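Local coordinates for protein quinone reductase (PDB 4GI5) that binds FAD in a flavodoxin-like fold and, judging from its family, probably reduces quinones with electrons from NAD(P)H, at residues R158-L171 with L195-G207. Residues are numbered along the deposited sequence; the frame is centred on the assembly and turned at random.
Sequences RYGEGTFVGKRAML and LFPIQHGMLFYPG
Y159 lies among three aromatic residues of 195-207, where a loop wraps the end of helix 196-204. Y205 turns its edge to the face of the Y159 ring, a T-shaped pair with planes at 62°, and its CD2 comes 3.5 Å from Y159 CZ. The H200 ring runs nearly parallel to Y159 but slid aside, and one water joins Y159 OH to H200 ND1. F204, with CG anti to its backbone N (chi1 -175°), swings its ring under the Y159-G160 peptide, so that G160 N sits over the centre of one face.

Backbone bonds fasten the same region. Y159 N donates to Y205 O (2.9 Å), while G160 N and G207 N grip F204 O from opposite faces of its carbonyl plane. The second of these belongs to the Schellman motif that ends the helix, with G207 as C-prime residue. Farther along the loop, F164 N donates a hydrogen bond to P206 O (2.9 Å), and F164 CD2 touches P206 CB and CG.

A second close-packed patch, buried and apolar, lies between strand 168-171 and the helix. L171 inserts both methyls, CD1 against I198 CG2 and Q199 CG, CD2 against L203 CD1, and a water links L171 N to Q199 OE1. The loose side is the exposed turn, where V165 offers little more than a CA-H...O contact to G207 O (3.4 Å from V165 CA).

R158 is partly exposed, yet its CD lies over the Y205 ring. Its NH1 donates a hydrogen bond to Y205 OH (3.0 Å), which lies in the guanidinium plane, and also bonds an unidentified small molecule, while NE bonds Q252. Because Y159 OH also bonds N188 of the second subunit and Y205 packs edge-to-face with that subunit's W124, an FAD-binding position, the chemistry implies that this capped helix end links the flavodoxin-like core to the dimer interface beside the flavin.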
loop_
_atom_site.group_PDB
_atom_site.type_symbol
_atom_site.label_atom_id
_atom_site.label_comp_id
_atom_site.label_asym_id
_atom_site.label_seq_id
_atom_site.Cartn_x
_atom_site.Cartn_y
_atom_site.Cartn_z
ATOM N N ARG B 158 -3.714 -19.877 5.512
ATOM C CA ARG B 158 -3.851 -18.427 5.534
ATOM C C ARG B 158 -5.297 -18.071 5.665
ATOM O O ARG B 158 -6.191 -18.908 5.629
ATOM C CB ARG B 158 -3.293 -17.933 4.206
ATOM C CG ARG B 158 -4.131 -18.268 2.992
ATOM C CD ARG B 158 -3.576 -17.637 1.737
ATOM N NE ARG B 158 -4.403 -17.827 0.562
ATOM C CZ ARG B 158 -4.093 -17.455 -0.659
ATOM N NH1 ARG B 158 -2.918 -16.853 -0.930
ATOM N NH2 ARG B 158 -5.003 -17.579 -1.613
ATOM N N TYR B 159 -5.531 -16.791 5.883
ATOM C CA TYR B 159 -6.784 -16.172 6.048
ATOM C C TYR B 159 -7.556 -16.753 7.255
ATOM O O TYR B 159 -8.484 -17.554 7.094
ATOM C CB TYR B 159 -7.605 -16.138 4.778
ATOM C CG TYR B 159 -7.072 -15.214 3.673
ATOM C CD1 TYR B 159 -6.775 -13.905 3.960
ATOM C CD2 TYR B 159 -6.842 -15.670 2.406
ATOM C CE1 TYR B 159 -6.342 -13.023 2.979
ATOM C CE2 TYR B 159 -6.407 -14.810 1.366
ATOM C CZ TYR B 159 -6.190 -13.432 1.680
ATOM O OH TYR B 159 -5.735 -12.601 0.682
ATOM N N GLY B 160 -7.086 -16.347 8.424
ATOM C CA GLY B 160 -7.564 -16.893 9.698
ATOM C C GLY B 160 -6.812 -18.122 10.190
ATOM O O GLY B 160 -7.232 -18.717 11.195
ATOM N N GLU B 161 -5.771 -18.538 9.481
ATOM C CA GLU B 161 -4.830 -19.563 9.860
ATOM C C GLU B 161 -3.459 -19.007 9.549
ATOM O O GLU B 161 -3.346 -17.981 8.803
ATOM C CB GLU B 161 -4.994 -20.795 8.978
ATOM C CG GLU B 161 -6.218 -21.538 9.180
ATOM C CD GLU B 161 -6.285 -22.746 8.226
ATOM O OE1 GLU B 161 -7.232 -22.817 7.507
ATOM O OE2 GLU B 161 -5.314 -23.535 8.161
ATOM N N GLY B 162 -2.458 -19.662 10.062
ATOM C CA GLY B 162 -1.074 -19.295 9.866
ATOM C C GLY B 162 -0.327 -19.158 11.146
ATOM O O GLY B 162 -0.870 -19.448 12.253
ATOM N N THR B 163 0.891 -18.597 11.017
ATOM C CA THR B 163 1.814 -18.459 12.113
ATOM C C THR B 163 1.289 -17.616 13.213
ATOM O O THR B 163 1.639 -17.853 14.383
ATOM C CB THR B 163 3.191 -17.961 11.571
ATOM O OG1 THR B 163 3.651 -18.947 10.660
ATOM C CG2 THR B 163 4.229 -17.784 12.644
ATOM N N PHE B 164 0.398 -16.642 12.918
ATOM C CA PHE B 164 -0.045 -15.692 13.889
ATOM C C PHE B 164 -1.389 -16.007 14.550
ATOM O O PHE B 164 -1.942 -15.205 15.273
ATOM C CB PHE B 164 0.022 -14.218 13.392
ATOM C CG PHE B 164 1.374 -13.852 12.740
ATOM C CD1 PHE B 164 2.577 -14.283 13.284
ATOM C CD2 PHE B 164 1.393 -13.032 11.629
ATOM C CE1 PHE B 164 3.785 -14.034 12.668
ATOM C CE2 PHE B 164 2.584 -12.668 11.069
ATOM C CZ PHE B 164 3.795 -13.202 11.535
ATOM N N VAL B 165 -1.914 -17.197 14.291
ATOM C CA VAL B 165 -3.168 -17.605 14.924
ATOM C C VAL B 165 -3.025 -17.493 16.458
ATOM O O VAL B 165 -1.990 -17.907 17.018
ATOM C CB VAL B 165 -3.545 -19.051 14.555
ATOM C CG1 VAL B 165 -4.755 -19.502 15.392
ATOM C CG2 VAL B 165 -4.005 -19.104 13.175
ATOM N N GLY B 166 -4.040 -16.962 17.082
ATOM C CA GLY B 166 -4.005 -16.742 18.535
ATOM C C GLY B 166 -3.541 -15.375 18.925
ATOM O O GLY B 166 -3.515 -15.031 20.141
ATOM N N LYS B 167 -3.042 -14.597 17.943
ATOM C CA LYS B 167 -2.529 -13.246 18.272
ATOM C C LYS B 167 -3.531 -12.289 17.744
ATOM O O LYS B 167 -4.343 -12.620 16.867
ATOM C CB LYS B 167 -1.168 -12.940 17.589
ATOM C CG LYS B 167 -0.083 -13.919 17.903
ATOM C CD LYS B 167 1.246 -13.622 17.245
ATOM C CE LYS B 167 2.256 -14.768 17.353
ATOM N NZ LYS B 167 2.724 -14.844 18.745
ATOM N N ARG B 168 -3.513 -11.059 18.263
ATOM C CA ARG B 168 -4.435 -9.955 17.835
ATOM C C ARG B 168 -3.544 -8.860 17.231
ATOM O O ARG B 168 -2.392 -8.718 17.584
ATOM C CB ARG B 168 -5.164 -9.371 19.040
ATOM C CG ARG B 168 -6.262 -10.308 19.535
ATOM C CD ARG B 168 -6.936 -9.804 20.878
ATOM N NE ARG B 168 -8.258 -10.550 20.865
ATOM C CZ ARG B 168 -9.504 -10.065 21.010
ATOM N NH1 ARG B 168 -9.777 -8.786 21.347
ATOM N NH2 ARG B 168 -10.525 -10.903 20.854
ATOM N N ALA B 169 -4.107 -8.149 16.276
ATOM C CA ALA B 169 -3.411 -6.987 15.601
ATOM C C ALA B 169 -4.389 -5.857 15.444
ATOM O O ALA B 169 -5.637 -6.003 15.325
ATOM C CB ALA B 169 -2.860 -7.476 14.242
HETATM N N MSE B 170 -3.894 -4.629 15.434
HETATM C CA MSE B 170 -4.730 -3.428 15.280
HETATM C C MSE B 170 -3.844 -2.355 14.592
HETATM O O MSE B 170 -2.630 -2.306 14.848
HETATM C CB MSE B 170 -5.027 -2.856 16.675
HETATM C CG MSE B 170 -5.945 -1.712 16.530
HETATM SE SE MSE B 170 -6.410 -1.052 18.407
HETATM C CE MSE B 170 -4.792 -0.130 19.000
ATOM N N LEU B 171 -4.441 -1.530 13.773
ATOM C CA LEU B 171 -3.771 -0.373 13.234
ATOM C C LEU B 171 -4.135 0.875 14.053
ATOM O O LEU B 171 -5.290 1.063 14.447
ATOM C CB LEU B 171 -4.311 -0.144 11.838
ATOM C CG LEU B 171 -4.210 -1.284 10.758
ATOM C CD1 LEU B 171 -4.682 -0.873 9.392
ATOM C CD2 LEU B 171 -2.818 -1.814 10.691
ATOM N N LEU B 195 -8.247 0.410 3.735
ATOM C CA LEU B 195 -7.409 -0.374 4.613
ATOM C C LEU B 195 -7.472 -1.934 4.371
ATOM O O LEU B 195 -6.758 -2.656 5.050
ATOM C CB LEU B 195 -7.755 -0.154 6.063
ATOM C CG LEU B 195 -7.443 1.322 6.512
ATOM C CD1 LEU B 195 -7.947 1.520 7.941
ATOM C CD2 LEU B 195 -5.970 1.704 6.345
ATOM N N PHE B 196 -8.400 -2.416 3.526
ATOM C CA PHE B 196 -8.548 -3.832 3.322
ATOM C C PHE B 196 -7.273 -4.560 2.890
ATOM O O PHE B 196 -6.979 -5.678 3.414
ATOM C CB PHE B 196 -9.677 -4.085 2.333
ATOM C CG PHE B 196 -10.021 -5.520 2.058
ATOM C CD1 PHE B 196 -9.297 -6.279 1.161
ATOM C CD2 PHE B 196 -11.086 -6.143 2.730
ATOM C CE1 PHE B 196 -9.655 -7.588 0.852
ATOM C CE2 PHE B 196 -11.418 -7.474 2.415
ATOM C CZ PHE B 196 -10.702 -8.164 1.483
ATOM N N PRO B 197 -6.467 -4.012 1.975
ATOM C CA PRO B 197 -5.221 -4.760 1.629
ATOM C C PRO B 197 -4.332 -4.972 2.840
ATOM O O PRO B 197 -3.656 -5.951 2.923
ATOM C CB PRO B 197 -4.496 -3.852 0.614
ATOM C CG PRO B 197 -5.597 -3.012 0.033
ATOM C CD PRO B 197 -6.677 -2.853 1.089
ATOM N N ILE B 198 -4.344 -4.029 3.782
ATOM C CA ILE B 198 -3.594 -4.200 5.021
ATOM C C ILE B 198 -4.317 -5.166 5.997
ATOM O O ILE B 198 -3.765 -6.124 6.459
ATOM C CB ILE B 198 -3.301 -2.857 5.708
ATOM C CG1 ILE B 198 -2.496 -1.921 4.779
ATOM C CG2 ILE B 198 -2.601 -3.122 7.023
ATOM C CD1 ILE B 198 -2.486 -0.433 5.184
ATOM N N GLN B 199 -5.540 -4.803 6.334
ATOM C CA GLN B 199 -6.197 -5.544 7.411
ATOM C C GLN B 199 -6.530 -6.971 6.979
ATOM O O GLN B 199 -6.348 -7.894 7.752
ATOM C CB GLN B 199 -7.484 -4.855 7.805
ATOM C CG GLN B 199 -7.208 -3.524 8.510
ATOM C CD GLN B 199 -8.360 -2.848 9.192
ATOM O OE1 GLN B 199 -8.170 -2.361 10.298
ATOM N NE2 GLN B 199 -9.532 -2.773 8.566
ATOM N N HIS B 200 -7.033 -7.147 5.769
ATOM C CA HIS B 200 -7.337 -8.516 5.276
ATOM C C HIS B 200 -6.110 -9.154 4.673
ATOM O O HIS B 200 -5.816 -10.300 5.005
ATOM C CB HIS B 200 -8.485 -8.424 4.262
ATOM C CG HIS B 200 -9.045 -9.765 3.867
ATOM N ND1 HIS B 200 -8.672 -10.451 2.730
ATOM C CD2 HIS B 200 -9.976 -10.537 4.469
ATOM C CE1 HIS B 200 -9.389 -11.547 2.601
ATOM N NE2 HIS B 200 -10.165 -11.665 3.672
ATOM N N GLY B 201 -5.331 -8.383 3.881
ATOM C CA GLY B 201 -4.220 -8.954 3.145
ATOM C C GLY B 201 -2.919 -9.144 3.854
ATOM O O GLY B 201 -2.140 -10.004 3.511
HETATM N N MSE B 202 -2.706 -8.370 4.924
HETATM C CA MSE B 202 -1.464 -8.392 5.656
HETATM C C MSE B 202 -1.609 -8.906 7.095
HETATM O O MSE B 202 -0.620 -9.366 7.726
HETATM C CB MSE B 202 -0.692 -7.058 5.659
HETATM C CG MSE B 202 -0.401 -6.587 4.248
HETATM SE SE MSE B 202 0.437 -4.793 4.416
HETATM C CE MSE B 202 -0.220 -4.131 2.733
ATOM N N LEU B 203 -2.793 -8.754 7.696
ATOM C CA LEU B 203 -3.011 -9.085 9.091
ATOM C C LEU B 203 -3.830 -10.382 9.199
ATOM O O LEU B 203 -3.357 -11.366 9.774
ATOM C CB LEU B 203 -3.627 -7.919 9.850
ATOM C CG LEU B 203 -2.796 -6.610 9.903
ATOM C CD1 LEU B 203 -3.535 -5.586 10.755
ATOM C CD2 LEU B 203 -1.393 -6.852 10.317
ATOM N N PHE B 204 -5.016 -10.372 8.619
ATOM C CA PHE B 204 -5.850 -11.605 8.681
ATOM C C PHE B 204 -5.157 -12.709 7.897
ATOM O O PHE B 204 -5.216 -13.915 8.280
ATOM C CB PHE B 204 -7.186 -11.334 8.067
ATOM C CG PHE B 204 -8.186 -12.492 8.188
ATOM C CD1 PHE B 204 -8.591 -13.016 9.449
ATOM C CD2 PHE B 204 -8.714 -13.017 7.031
ATOM C CE1 PHE B 204 -9.454 -14.062 9.548
ATOM C CE2 PHE B 204 -9.632 -14.043 7.121
ATOM C CZ PHE B 204 -9.954 -14.545 8.355
ATOM N N TYR B 205 -4.454 -12.386 6.815
ATOM C CA TYR B 205 -3.768 -13.369 5.944
ATOM C C TYR B 205 -2.896 -14.342 6.743
ATOM O O TYR B 205 -3.067 -15.541 6.634
ATOM C CB TYR B 205 -3.000 -12.624 4.793
ATOM C CG TYR B 205 -2.363 -13.499 3.782
ATOM C CD1 TYR B 205 -1.340 -14.380 4.116
ATOM C CD2 TYR B 205 -2.760 -13.395 2.437
ATOM C CE1 TYR B 205 -0.796 -15.192 3.135
ATOM C CE2 TYR B 205 -2.188 -14.156 1.466
ATOM C CZ TYR B 205 -1.240 -15.071 1.823
ATOM O OH TYR B 205 -0.751 -15.929 0.852
ATOM N N PRO B 206 -1.933 -13.888 7.557
ATOM C CA PRO B 206 -1.085 -14.837 8.305
ATOM C C PRO B 206 -1.689 -15.270 9.683
ATOM O O PRO B 206 -0.997 -15.882 10.495
ATOM C CB PRO B 206 0.228 -14.047 8.472
ATOM C CG PRO B 206 -0.243 -12.617 8.556
ATOM C CD PRO B 206 -1.316 -12.521 7.555
ATOM N N GLY B 207 -2.919 -14.923 9.915
ATOM C CA GLY B 207 -3.758 -15.495 10.960
ATOM C C GLY B 207 -4.069 -14.671 12.166
ATOM O O GLY B 207 -4.656 -15.180 13.122
HETATM O O HOH W 1 -6.743 -9.909 0.927
HETATM O O HOH W 2 -6.927 -2.601 12.747
#